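Local coordinates for protein putative glycosidase ph117-related (Bacteroides thetaiotaomicron, PDB 5A7V) that binds mannose in its central pocket and, as a GH130-family enzyme, probably cleaves mannosides, perhaps by phosphorolysis as its mannooligosaccharide phosphorylase relatives do, at residues K59-C62 and D67-A70; R93-S98 and G103-R108; P126-D131 and M159-W164. One frame throughout, in Å; residues are numbered along the deposited sequence. Where two conformers were deposited one is given.

Contact 1 of 3, residues K59-C62 and D67-A70; sequences KFYC and DYVA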
loop_
_atom_site.group_PDB
_atom_site.type_symbol
_atom_site.label_atom_id
_atom_site.label_comp_id
_atom_site.label_asym_id
_atom_site.label_seq_id
_atom_site.Cartn_x
_atom_site.Cartn_y
_atom_site.Cartn_z
ATOM N N LYS A 59 -18.080 -1.382 -18.543
ATOM C CA LYS A 59 -19.072 -1.976 -17.662
ATOM C C LYS A 59 -18.651 -3.413 -17.313
ATOM O O LYS A 59 -17.917 -4.061 -18.058
ATOM C CB LYS A 59 -20.443 -1.980 -18.370
ATOM C CG LYS A 59 -20.919 -0.651 -18.938
ATOM C CD LYS A 59 -21.163 0.343 -17.835
ATOM C CE LYS A 59 -21.644 1.682 -18.379
ATOM N NZ LYS A 59 -23.047 1.585 -18.887
ATOM N N PHE A 60 -19.168 -3.866 -16.190
ATOM C CA PHE A 60 -18.941 -5.190 -15.614
ATOM C C PHE A 60 -20.270 -5.726 -15.169
ATOM O O PHE A 60 -20.988 -5.020 -14.464
ATOM C CB PHE A 60 -18.033 -4.952 -14.354
ATOM C CG PHE A 60 -17.889 -6.106 -13.436
ATOM C CD1 PHE A 60 -17.420 -7.324 -13.906
ATOM C CD2 PHE A 60 -18.164 -5.984 -12.056
ATOM C CE1 PHE A 60 -17.195 -8.374 -13.044
ATOM C CE2 PHE A 60 -17.957 -7.067 -11.223
ATOM C CZ PHE A 60 -17.495 -8.267 -11.731
ATOM N N TYR A 61 -20.584 -7.000 -15.481
ATOM C CA TYR A 61 -21.766 -7.633 -14.880
ATOM C C TYR A 61 -21.406 -8.071 -13.469
ATOM O O TYR A 61 -20.645 -9.035 -13.277
ATOM C CB TYR A 61 -22.247 -8.826 -15.722
ATOM C CG TYR A 61 -23.569 -9.381 -15.266
ATOM C CD1 TYR A 61 -23.635 -10.388 -14.321
ATOM C CD2 TYR A 61 -24.754 -8.903 -15.796
ATOM C CE1 TYR A 61 -24.838 -10.929 -13.921
ATOM C CE2 TYR A 61 -25.980 -9.423 -15.429
ATOM C CZ TYR A 61 -26.019 -10.452 -14.495
ATOM O OH TYR A 61 -27.253 -10.949 -14.147
ATOM N N CYS A 62 -21.914 -7.366 -12.479
ATOM C CA CYS A 62 -21.554 -7.605 -11.098
ATOM C C CYS A 62 -22.352 -8.835 -10.647
ATOM O O CYS A 62 -23.591 -8.852 -10.678
ATOM C CB CYS A 62 -21.900 -6.391 -10.219
ATOM S SG CYS A 62 -21.744 -6.755 -8.456
ATOM N N ASP A 67 -26.366 -7.051 -12.453
ATOM C CA ASP A 67 -26.544 -6.055 -13.536
ATOM C C ASP A 67 -25.204 -5.424 -13.805
ATOM O O ASP A 67 -24.222 -5.630 -13.049
ATOM C CB ASP A 67 -27.595 -4.946 -13.222
ATOM C CG ASP A 67 -28.191 -4.252 -14.514
ATOM O OD1 ASP A 67 -27.818 -4.521 -15.707
ATOM O OD2 ASP A 67 -29.037 -3.369 -14.307
ATOM N N TYR A 68 -25.154 -4.690 -14.893
ATOM C CA TYR A 68 -23.955 -4.038 -15.335
ATOM C C TYR A 68 -23.715 -2.777 -14.517
ATOM O O TYR A 68 -24.627 -1.952 -14.334
ATOM C CB TYR A 68 -24.045 -3.707 -16.844
ATOM C CG TYR A 68 -23.770 -4.920 -17.676
ATOM C CD1 TYR A 68 -22.467 -5.290 -17.980
ATOM C CD2 TYR A 68 -24.773 -5.710 -18.091
ATOM C CE1 TYR A 68 -22.192 -6.419 -18.708
ATOM C CE2 TYR A 68 -24.532 -6.882 -18.828
ATOM C CZ TYR A 68 -23.224 -7.204 -19.109
ATOM O OH TYR A 68 -22.991 -8.402 -19.770
ATOM N N VAL A 69 -22.480 -2.649 -14.050
ATOM C CA VAL A 69 -22.036 -1.478 -13.305
ATOM C C VAL A 69 -20.809 -0.882 -13.971
ATOM O O VAL A 69 -19.961 -1.612 -14.495
ATOM C CB VAL A 69 -21.730 -1.805 -11.827
ATOM C CG1 VAL A 69 -22.928 -2.391 -11.146
ATOM C CG2 VAL A 69 -20.569 -2.727 -11.647
ATOM N N ALA A 70 -20.709 0.462 -13.933
ATOM C CA ALA A 70 -19.530 1.159 -14.427
ATOM C C ALA A 70 -18.469 1.144 -13.301
ATOM O O ALA A 70 -18.318 2.083 -12.489
ATOM C CB ALA A 70 -19.888 2.562 -14.905
#
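A two-stranded antiparallel beta hairpin at the periphery of the fold pairs Phe60 with Val69 and Tyr61 with Tyr68. Phe60 and Val69 form the hydrogen-bonded pair: Phe60 N gives its hydrogen to Val69 O at 2.9 Å, and Val69 N returns one to Phe60 O at 2.8 Å, the straighter of the two with 166° at the hydrogen. Phe60 O also receives the CA-H of Tyr68, so two donors of different strength grip one carbonyl. Nearer the turn, Cys62 N bonds to Asp67 O.

Tyr61 and Tyr68 sit at the non-hydrogen-bonded position, where their side chains leave on the same side of the sheet. Tyr61 holds CG anti to its backbone nitrogen, whereas Tyr68 places CG beside its own nitrogen (chi1 -79°), and the two side chains cross nearly at a right angle. The Tyr61 edge is turned to the Tyr68 face in a T-shaped stack, centroids 5.4 Å apart and planes at 75°. Tyr61 CD2 comes to 3.7 Å from Tyr68 CE2, while Tyr61 CB lies over the same ring, 4.0 Å from its centroid, as a CH-pi contact. At the open end of the hairpin, Lys59 bends so that its CD rests 3.9 Å from Ala70 CB.

On the opposite side, Phe60 and Val69 run side by side, and Val69 CG2 meets the Phe60 ring at its edge, 4.1 Å from Phe60 CD2. Both side chains, together with Cys62, lie against Arg108 of strand 107-114, and Phe60 also packs on Pro126 and Tyr129. One surface therefore carries an exposed tyrosine pair while the other turns to the protein, the two-faced pattern of an amphipathic beta hairpin laid over the outside of a larger beta fold.

Contact 2 of 3, residues R93-S98 and G103-R108; sequences RAEDKS and GHRTSR. With MAN (alpha-D-mannopyranose), chain D; BMA (beta-D-mannopyranose), chain C; SO4 (sulfate ion), chain G.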
loop_
_atom_site.group_PDB
_atom_site.type_symbol
_atom_site.label_atom_id
_atom_site.label_comp_id
_atom_site.label_asym_id
_atom_site.label_seq_id
_atom_site.Cartn_x
_atom_site.Cartn_y
_atom_site.Cartn_z
ATOM N N ARG A 93 -7.250 -0.281 -7.185
ATOM C CA ARG A 93 -8.550 -0.144 -6.535
ATOM C C ARG A 93 -9.448 0.736 -7.414
ATOM O O ARG A 93 -9.106 1.885 -7.642
ATOM C CB ARG A 93 -8.384 0.473 -5.148
ATOM C CG ARG A 93 -9.685 0.618 -4.394
ATOM C CD ARG A 93 -9.534 1.295 -3.038
ATOM N NE ARG A 93 -10.793 1.518 -2.401
ATOM C CZ ARG A 93 -10.953 2.090 -1.202
ATOM N NH1 ARG A 93 -9.903 2.344 -0.406
ATOM N NH2 ARG A 93 -12.172 2.444 -0.801
ATOM N N ALA A 94 -10.606 0.245 -7.792
ATOM C CA ALA A 94 -11.544 0.962 -8.628
ATOM C C ALA A 94 -12.875 1.038 -7.937
ATOM O O ALA A 94 -13.374 0.061 -7.363
ATOM C CB ALA A 94 -11.719 0.251 -9.948
ATOM N N GLU A 95 -13.464 2.247 -7.944
ATOM C CA GLU A 95 -14.773 2.491 -7.354
ATOM C C GLU A 95 -15.804 2.902 -8.396
ATOM O O GLU A 95 -15.484 3.678 -9.327
ATOM C CB GLU A 95 -14.701 3.564 -6.254
ATOM C CG GLU A 95 -14.012 3.063 -4.998
ATOM C CD GLU A 95 -13.930 4.137 -3.917
ATOM O OE1 GLU A 95 -13.853 5.366 -4.274
ATOM O OE2 GLU A 95 -13.924 3.743 -2.713
ATOM N N ASP A 96 -17.011 2.347 -8.216
ATOM C CA ASP A 96 -18.205 2.674 -9.015
ATOM C C ASP A 96 -18.946 3.873 -8.403
ATOM O O ASP A 96 -18.419 4.527 -7.472
ATOM C CB ASP A 96 -19.068 1.404 -9.165
ATOM C CG ASP A 96 -19.679 0.920 -7.863
ATOM O OD1 ASP A 96 -19.668 1.631 -6.832
ATOM O OD2 ASP A 96 -20.249 -0.206 -7.894
ATOM N N LYS A 97 -20.139 4.154 -8.918
ATOM C CA LYS A 97 -20.945 5.313 -8.469
ATOM C C LYS A 97 -22.147 4.876 -7.595
ATOM O O LYS A 97 -23.197 5.559 -7.552
ATOM C CB LYS A 97 -21.381 6.158 -9.671
ATOM C CG LYS A 97 -20.202 6.856 -10.341
ATOM C CD LYS A 97 -20.607 7.712 -11.521
ATOM C CE LYS A 97 -19.386 8.358 -12.165
ATOM N NZ LYS A 97 -19.751 9.361 -13.199
ATOM N N SER A 98 -21.926 3.784 -6.834
ATOM C CA SER A 98 -23.004 3.224 -6.020
ATOM C C SER A 98 -23.239 3.930 -4.695
ATOM O O SER A 98 -24.204 3.603 -3.956
ATOM C CB SER A 98 -22.777 1.716 -5.799
ATOM O OG SER A 98 -21.592 1.490 -4.997
ATOM N N GLY A 103 -15.746 5.466 1.288
ATOM C CA GLY A 103 -16.139 4.157 1.765
ATOM C C GLY A 103 -17.564 3.733 1.479
ATOM O O GLY A 103 -18.016 2.667 1.938
ATOM N N HIS A 104 -18.303 4.547 0.713
ATOM C CA HIS A 104 -19.699 4.263 0.396
ATOM C C HIS A 104 -19.913 3.737 -1.001
ATOM O O HIS A 104 -21.068 3.583 -1.421
ATOM C CB HIS A 104 -20.564 5.522 0.618
ATOM C CG HIS A 104 -20.673 5.910 2.052
ATOM N ND1 HIS A 104 -21.618 6.759 2.518
ATOM C CD2 HIS A 104 -19.984 5.487 3.140
ATOM C CE1 HIS A 104 -21.503 6.883 3.828
ATOM N NE2 HIS A 104 -20.477 6.173 4.214
ATOM N N ARG A 105 -18.831 3.441 -1.722
ATOM C CA ARG A 105 -18.940 2.823 -3.048
ATOM C C ARG A 105 -18.621 1.327 -2.921
ATOM O O ARG A 105 -18.454 0.808 -1.808
ATOM C CB ARG A 105 -17.953 3.506 -4.027
ATOM C CG ARG A 105 -18.092 5.021 -4.142
ATOM C CD ARG A 105 -17.257 5.796 -3.128
ATOM N NE ARG A 105 -17.356 7.222 -3.418
ATOM C CZ ARG A 105 -16.690 7.851 -4.357
ATOM N NH1 ARG A 105 -15.714 7.272 -5.055
ATOM N NH2 ARG A 105 -16.987 9.144 -4.619
ATOM N N THR A 106 -18.540 0.641 -4.044
ATOM C CA THR A 106 -18.010 -0.748 -4.043
ATOM C C THR A 106 -16.649 -0.719 -4.746
ATOM O O THR A 106 -16.529 -0.196 -5.890
ATOM C CB THR A 106 -18.967 -1.722 -4.781
ATOM O OG1 THR A 106 -20.244 -1.739 -4.151
ATOM C CG2 THR A 106 -18.378 -3.139 -4.760
ATOM N N SER A 107 -15.633 -1.267 -4.074
ATOM C CA SER A 107 -14.290 -1.379 -4.611
ATOM C C SER A 107 -14.087 -2.768 -5.250
ATOM O O SER A 107 -14.430 -3.808 -4.668
ATOM C CB SER A 107 -13.262 -1.190 -3.483
ATOM O OG SER A 107 -13.262 0.190 -3.038
ATOM N N ARG A 108 -13.491 -2.740 -6.423
ATOM C CA ARG A 108 -13.125 -3.931 -7.193
ATOM C C ARG A 108 -11.745 -3.651 -7.784
ATOM O O ARG A 108 -11.389 -2.496 -8.025
ATOM C CB ARG A 108 -14.150 -4.183 -8.306
ATOM C CG ARG A 108 -15.570 -4.381 -7.790
ATOM C CD ARG A 108 -16.598 -4.602 -8.897
ATOM N NE ARG A 108 -17.958 -4.743 -8.399
ATOM C CZ ARG A 108 -18.858 -3.751 -8.242
ATOM N NH1 ARG A 108 -18.473 -2.477 -8.402
ATOM N NH2 ARG A 108 -20.084 -4.009 -7.858
HETATM C C1 MAN D . -11.975 4.363 5.258
HETATM C C2 MAN D . -10.959 4.544 4.212
HETATM C C3 MAN D . -11.663 4.142 2.936
HETATM C C4 MAN D . -12.313 2.765 2.979
HETATM C C5 MAN D . -13.122 2.573 4.249
HETATM C C6 MAN D . -13.371 1.114 4.569
HETATM O O1 MAN D . -13.005 5.275 5.303
HETATM O O2 MAN D . -9.844 3.671 4.355
HETATM O O3 MAN D . -10.793 4.141 1.795
HETATM O O4 MAN D . -13.196 2.608 1.853
HETATM O O5 MAN D . -12.455 3.088 5.384
HETATM O O6 MAN D . -12.163 0.360 4.719
HETATM C C1 BMA C . -11.890 4.508 5.196
HETATM C C2 BMA C . -11.084 4.631 3.898
HETATM C C3 BMA C . -11.919 4.107 2.752
HETATM C C4 BMA C . -12.403 2.702 3.056
HETATM C C5 BMA C . -12.993 2.597 4.467
HETATM C C6 BMA C . -13.333 1.172 4.859
HETATM O O1 BMA C . -11.264 5.012 6.365
HETATM O O2 BMA C . -9.890 3.840 3.971
HETATM O O3 BMA C . -11.208 4.147 1.457
HETATM O O4 BMA C . -13.401 2.376 2.075
HETATM O O5 BMA C . -12.113 3.124 5.487
HETATM O O6 BMA C . -12.202 0.296 4.813
HETATM S S SO4 G . -24.269 7.477 0.414
HETATM O O1 SO4 G . -23.978 6.002 0.563
HETATM O O2 SO4 G . -25.476 7.748 1.228
HETATM O O3 SO4 G . -24.427 7.697 -1.041
HETATM O O4 SO4 G . -23.130 8.426 0.794
HETATM O O HOH W 1 -16.055 2.944 -1.109
HETATM O O HOH W 2 -13.991 5.922 -1.050
HETATM O O HOH W 3 -21.779 -1.901 -6.634
HETATM O O HOH W 4 -22.007 0.236 -2.644
#
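This buried contact closes a beta hairpin between strands 87-95 and 107-114, beside the mannose pocket. Ala94 and Arg108 exchange two backbone hydrogen bonds, and next to them Glu95 faces Ser107 as a non-hydrogen-bonded pair. Arg93, fully extended, gives NE to Ser107 OG (2.9 Å), fixing the guanidinium while its NH1 and NH2 bond to O3 and O4 of the bound mannose, modelled as both anomers. Its NH2 also forms a salt bridge to Glu95 OE2, though the hydrogen bond within it is weak and bent. The other carboxylate oxygen, Glu95 OE1, takes Arg105 NH1 at 2.8 Å from above the carboxylate plane; Asp75 is a second partner of that NH1.

Beyond the strands, Asp96 holds the loop together. Its OD1 accepts from Ser98 N, closing an Asx turn, and also from Ser98 OG and, at 3.2 Å, Thr106 N. Asp96 OD2 meets Arg108 NH1 at 2.9 Å in a nearly straight salt bridge, and Thr106 CG2 lies over that guanidinium. Gly103 CA approaches the sugar O4. An antiparallel hairpin carrying a sugar-binding arginine to the central pocket is consistent with a blade of the GH130 five-bladed beta-propeller.

Contact 3 of 3, residues P126-D131 and M159-W164; sequences PVFYPD and MTYTQW. With BMA (beta-D-mannopyranose), chain C; MAN (alpha-D-mannopyranose), chain D.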
loop_
_atom_site.group_PDB
_atom_site.type_symbol
_atom_site.label_atom_id
_atom_site.label_comp_id
_atom_site.label_asym_id
_atom_site.label_seq_id
_atom_site.Cartn_x
_atom_site.Cartn_y
_atom_site.Cartn_z
ATOM N N PRO A 126 -12.971 -6.081 -14.054
ATOM C CA PRO A 126 -12.080 -6.311 -12.886
ATOM C C PRO A 126 -11.701 -7.797 -12.763
ATOM O O PRO A 126 -12.393 -8.655 -13.312
ATOM C CB PRO A 126 -12.937 -5.812 -11.704
ATOM C CG PRO A 126 -14.361 -6.076 -12.175
ATOM C CD PRO A 126 -14.342 -5.725 -13.630
ATOM N N VAL A 127 -10.629 -8.033 -12.007
ATOM C CA VAL A 127 -10.125 -9.399 -11.762
ATOM C C VAL A 127 -10.425 -9.886 -10.372
ATOM O O VAL A 127 -10.257 -11.087 -10.088
ATOM C CB VAL A 127 -8.607 -9.544 -12.014
ATOM C CG1 VAL A 127 -8.289 -9.219 -13.463
ATOM C CG2 VAL A 127 -7.793 -8.674 -11.077
ATOM N N PHE A 128 -10.836 -9.015 -9.436
ATOM C CA PHE A 128 -11.055 -9.409 -8.045
ATOM C C PHE A 128 -12.163 -8.524 -7.494
ATOM O O PHE A 128 -12.113 -7.289 -7.648
ATOM C CB PHE A 128 -9.760 -9.243 -7.243
ATOM C CG PHE A 128 -9.792 -9.860 -5.861
ATOM C CD1 PHE A 128 -9.758 -11.260 -5.732
ATOM C CD2 PHE A 128 -9.776 -9.100 -4.710
ATOM C CE1 PHE A 128 -9.753 -11.847 -4.476
ATOM C CE2 PHE A 128 -9.761 -9.665 -3.454
ATOM C CZ PHE A 128 -9.729 -11.060 -3.321
ATOM N N TYR A 129 -13.176 -9.129 -6.871
ATOM C CA TYR A 129 -14.399 -8.407 -6.526
ATOM C C TYR A 129 -15.249 -9.206 -5.576
ATOM O O TYR A 129 -15.100 -10.477 -5.527
ATOM C CB TYR A 129 -15.185 -8.086 -7.818
ATOM C CG TYR A 129 -15.226 -9.199 -8.884
ATOM C CD1 TYR A 129 -16.113 -10.269 -8.800
ATOM C CD2 TYR A 129 -14.311 -9.209 -9.908
ATOM C CE1 TYR A 129 -16.077 -11.306 -9.733
ATOM C CE2 TYR A 129 -14.282 -10.208 -10.874
ATOM C CZ TYR A 129 -15.181 -11.247 -10.784
ATOM O OH TYR A 129 -15.192 -12.252 -11.735
ATOM N N PRO A 130 -16.205 -8.589 -4.909
ATOM C CA PRO A 130 -17.133 -9.337 -4.063
ATOM C C PRO A 130 -18.036 -10.239 -4.914
ATOM O O PRO A 130 -18.382 -9.898 -6.066
ATOM C CB PRO A 130 -17.922 -8.260 -3.324
ATOM C CG PRO A 130 -17.788 -7.045 -4.185
ATOM C CD PRO A 130 -16.446 -7.130 -4.813
ATOM N N ASP A 131 -18.304 -11.435 -4.413
ATOM C CA ASP A 131 -19.032 -12.466 -5.195
ATOM C C ASP A 131 -19.801 -13.367 -4.248
ATOM O O ASP A 131 -19.774 -13.188 -3.014
ATOM C CB ASP A 131 -18.017 -13.173 -6.138
ATOM C CG ASP A 131 -18.612 -13.880 -7.376
ATOM O OD1 ASP A 131 -19.821 -14.221 -7.416
ATOM O OD2 ASP A 131 -17.793 -14.053 -8.337
ATOM N N MET A 159 -1.772 -11.822 -1.850
ATOM C CA MET A 159 -2.417 -10.481 -1.782
ATOM C C MET A 159 -2.966 -10.275 -0.391
ATOM O O MET A 159 -3.759 -11.098 0.112
ATOM C CB MET A 159 -3.619 -10.390 -2.720
ATOM C CG MET A 159 -4.345 -9.041 -2.691
ATOM S SD MET A 159 -6.005 -9.031 -3.355
ATOM C CE MET A 159 -5.640 -9.372 -5.074
ATOM N N THR A 160 -2.586 -9.148 0.226
ATOM C CA THR A 160 -3.279 -8.672 1.412
ATOM C C THR A 160 -4.241 -7.527 0.939
ATOM O O THR A 160 -3.920 -6.783 0.010
ATOM C CB THR A 160 -2.315 -8.120 2.447
ATOM O OG1 THR A 160 -1.651 -6.972 1.920
ATOM C CG2 THR A 160 -1.257 -9.163 2.879
ATOM N N TYR A 161 -5.414 -7.486 1.506
ATOM C CA TYR A 161 -6.410 -6.449 1.111
ATOM C C TYR A 161 -7.418 -6.268 2.228
ATOM O O TYR A 161 -7.412 -7.010 3.213
ATOM C CB TYR A 161 -7.082 -6.865 -0.206
ATOM C CG TYR A 161 -8.062 -8.023 -0.098
ATOM C CD1 TYR A 161 -7.594 -9.365 -0.058
ATOM C CD2 TYR A 161 -9.387 -7.801 -0.088
ATOM C CE1 TYR A 161 -8.452 -10.412 0.063
ATOM C CE2 TYR A 161 -10.309 -8.836 0.031
ATOM C CZ TYR A 161 -9.833 -10.195 0.084
ATOM O OH TYR A 161 -10.748 -11.247 0.111
ATOM N N THR A 162 -8.253 -5.213 2.107
ATOM C CA THR A 162 -9.307 -4.983 3.064
ATOM C C THR A 162 -10.666 -5.483 2.565
ATOM O O THR A 162 -11.082 -5.128 1.440
ATOM C CB THR A 162 -9.472 -3.465 3.334
ATOM O OG1 THR A 162 -8.183 -2.912 3.583
ATOM C CG2 THR A 162 -10.358 -3.256 4.535
ATOM N N GLN A 163 -11.351 -6.258 3.396
ATOM C CA GLN A 163 -12.744 -6.601 3.182
ATOM C C GLN A 163 -13.594 -5.507 3.819
ATOM O O GLN A 163 -13.403 -5.217 4.999
ATOM C CB GLN A 163 -13.065 -7.975 3.836
ATOM C CG GLN A 163 -12.201 -9.095 3.328
ATOM C CD GLN A 163 -12.521 -10.381 4.042
ATOM O OE1 GLN A 163 -12.369 -10.489 5.273
ATOM N NE2 GLN A 163 -12.908 -11.375 3.295
ATOM N N TRP A 164 -14.563 -4.984 3.081
ATOM C CA TRP A 164 -15.403 -3.933 3.621
ATOM C C TRP A 164 -16.878 -4.250 3.406
ATOM O O TRP A 164 -17.365 -4.344 2.259
ATOM C CB TRP A 164 -15.023 -2.569 3.032
ATOM C CG TRP A 164 -15.770 -1.343 3.492
ATOM C CD1 TRP A 164 -16.247 -0.369 2.673
ATOM C CD2 TRP A 164 -16.085 -0.944 4.834
ATOM N NE1 TRP A 164 -16.788 0.652 3.411
ATOM C CE2 TRP A 164 -16.709 0.339 4.747
ATOM C CE3 TRP A 164 -15.867 -1.492 6.104
ATOM C CZ2 TRP A 164 -17.128 1.060 5.871
ATOM C CZ3 TRP A 164 -16.270 -0.752 7.228
ATOM C CH2 TRP A 164 -16.886 0.516 7.108
HETATM C C1 BMA C . -11.890 4.508 5.196
HETATM C C2 BMA C . -11.084 4.631 3.898
HETATM C C3 BMA C . -11.919 4.107 2.752
HETATM C C4 BMA C . -12.403 2.702 3.056
HETATM C C5 BMA C . -12.993 2.597 4.467
HETATM C C6 BMA C . -13.333 1.172 4.859
HETATM O O1 BMA C . -11.264 5.012 6.365
HETATM O O2 BMA C . -9.890 3.840 3.971
HETATM O O3 BMA C . -11.208 4.147 1.457
HETATM O O4 BMA C . -13.401 2.376 2.075
HETATM O O5 BMA C . -12.113 3.124 5.487
HETATM O O6 BMA C . -12.202 0.296 4.813
HETATM C C1 MAN D . -11.975 4.363 5.258
HETATM C C2 MAN D . -10.959 4.544 4.212
HETATM C C3 MAN D . -11.663 4.142 2.936
HETATM C C4 MAN D . -12.313 2.765 2.979
HETATM C C5 MAN D . -13.122 2.573 4.249
HETATM C C6 MAN D . -13.371 1.114 4.569
HETATM O O1 MAN D . -13.005 5.275 5.303
HETATM O O2 MAN D . -9.844 3.671 4.355
HETATM O O3 MAN D . -10.793 4.141 1.795
HETATM O O4 MAN D . -13.196 2.608 1.853
HETATM O O5 MAN D . -12.455 3.088 5.384
HETATM O O6 MAN D . -12.163 0.360 4.719
#
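With chi1 at -169°, Phe128 swings its ring away from its own backbone nitrogen and out to strand 157-164, where Tyr161, at chi1 72°, offers a ring face. The meeting is a T-shaped stack of almost exact geometry: the planes stand at 89° and the centroids are 4.8 Å apart. The edge of Phe128 does the touching. Its CE2 lies over the centre of the Tyr161 ring, and its CZ comes within 3.5 Å of Tyr161 CZ.

Met159 approaches the same phenylalanine from a different direction, over a face. Its chain runs extended as far as SD, which sets the sulfur over the ring, and the bend at the last torsion turns the CE methyl over the same face. Met159 SD is 4.2 Å from the Phe128 centroid, a Met-aromatic contact, and the Met159 CE methyl adds a CH-pi contact at 4.3 Å. Phe128 CE2 is the ring atom nearest the sulfur, 3.8 Å from Met159 SD. One ring thus uses its edge against tyrosine and its face against methionine, so the two residues limit its tilt from directions about a right angle apart. No hydrogen bond crosses between the segments; the polar end of Tyr161 turns to Glu139, whose carboxylate takes its OH.

On the same strand, Trp164 carries the sugar C6 over the centre of its indole, with Trp164 CD2 3.5 Å from C6 of the beta-mannose; this ring belongs to the ligand pocket and not to the Phe128 packing. Phe128 itself comes from the loop between strand 121-122 and helix 136-139. It also meets Trp182 edge-to-face and Lys184 through a cation-pi contact, and packs against Leu109 of strand 107-114 and Cys144 of strand 143-151, wedged between two neighbouring antiparallel sheets.

From the N terminus the three contacts follow one another in series, none enclosing or crossing another. Contact 1 closes a four-residue turn, and contact 2 does the same between strands 87-95 and 107-114. Contact 3 spans 27 residues, leaving the loop after strand 121-122 and returning in strand 157-164, so it joins the sheet of contact 2 to the next one. Arg108 links all three, lying under the hairpin of contact 1 and against Tyr129 of the 126-131 segment. Gly103 O and Trp164 NE1, 2.8 Å apart, probably bond contacts 2 and 3 beside the mannose that both touch.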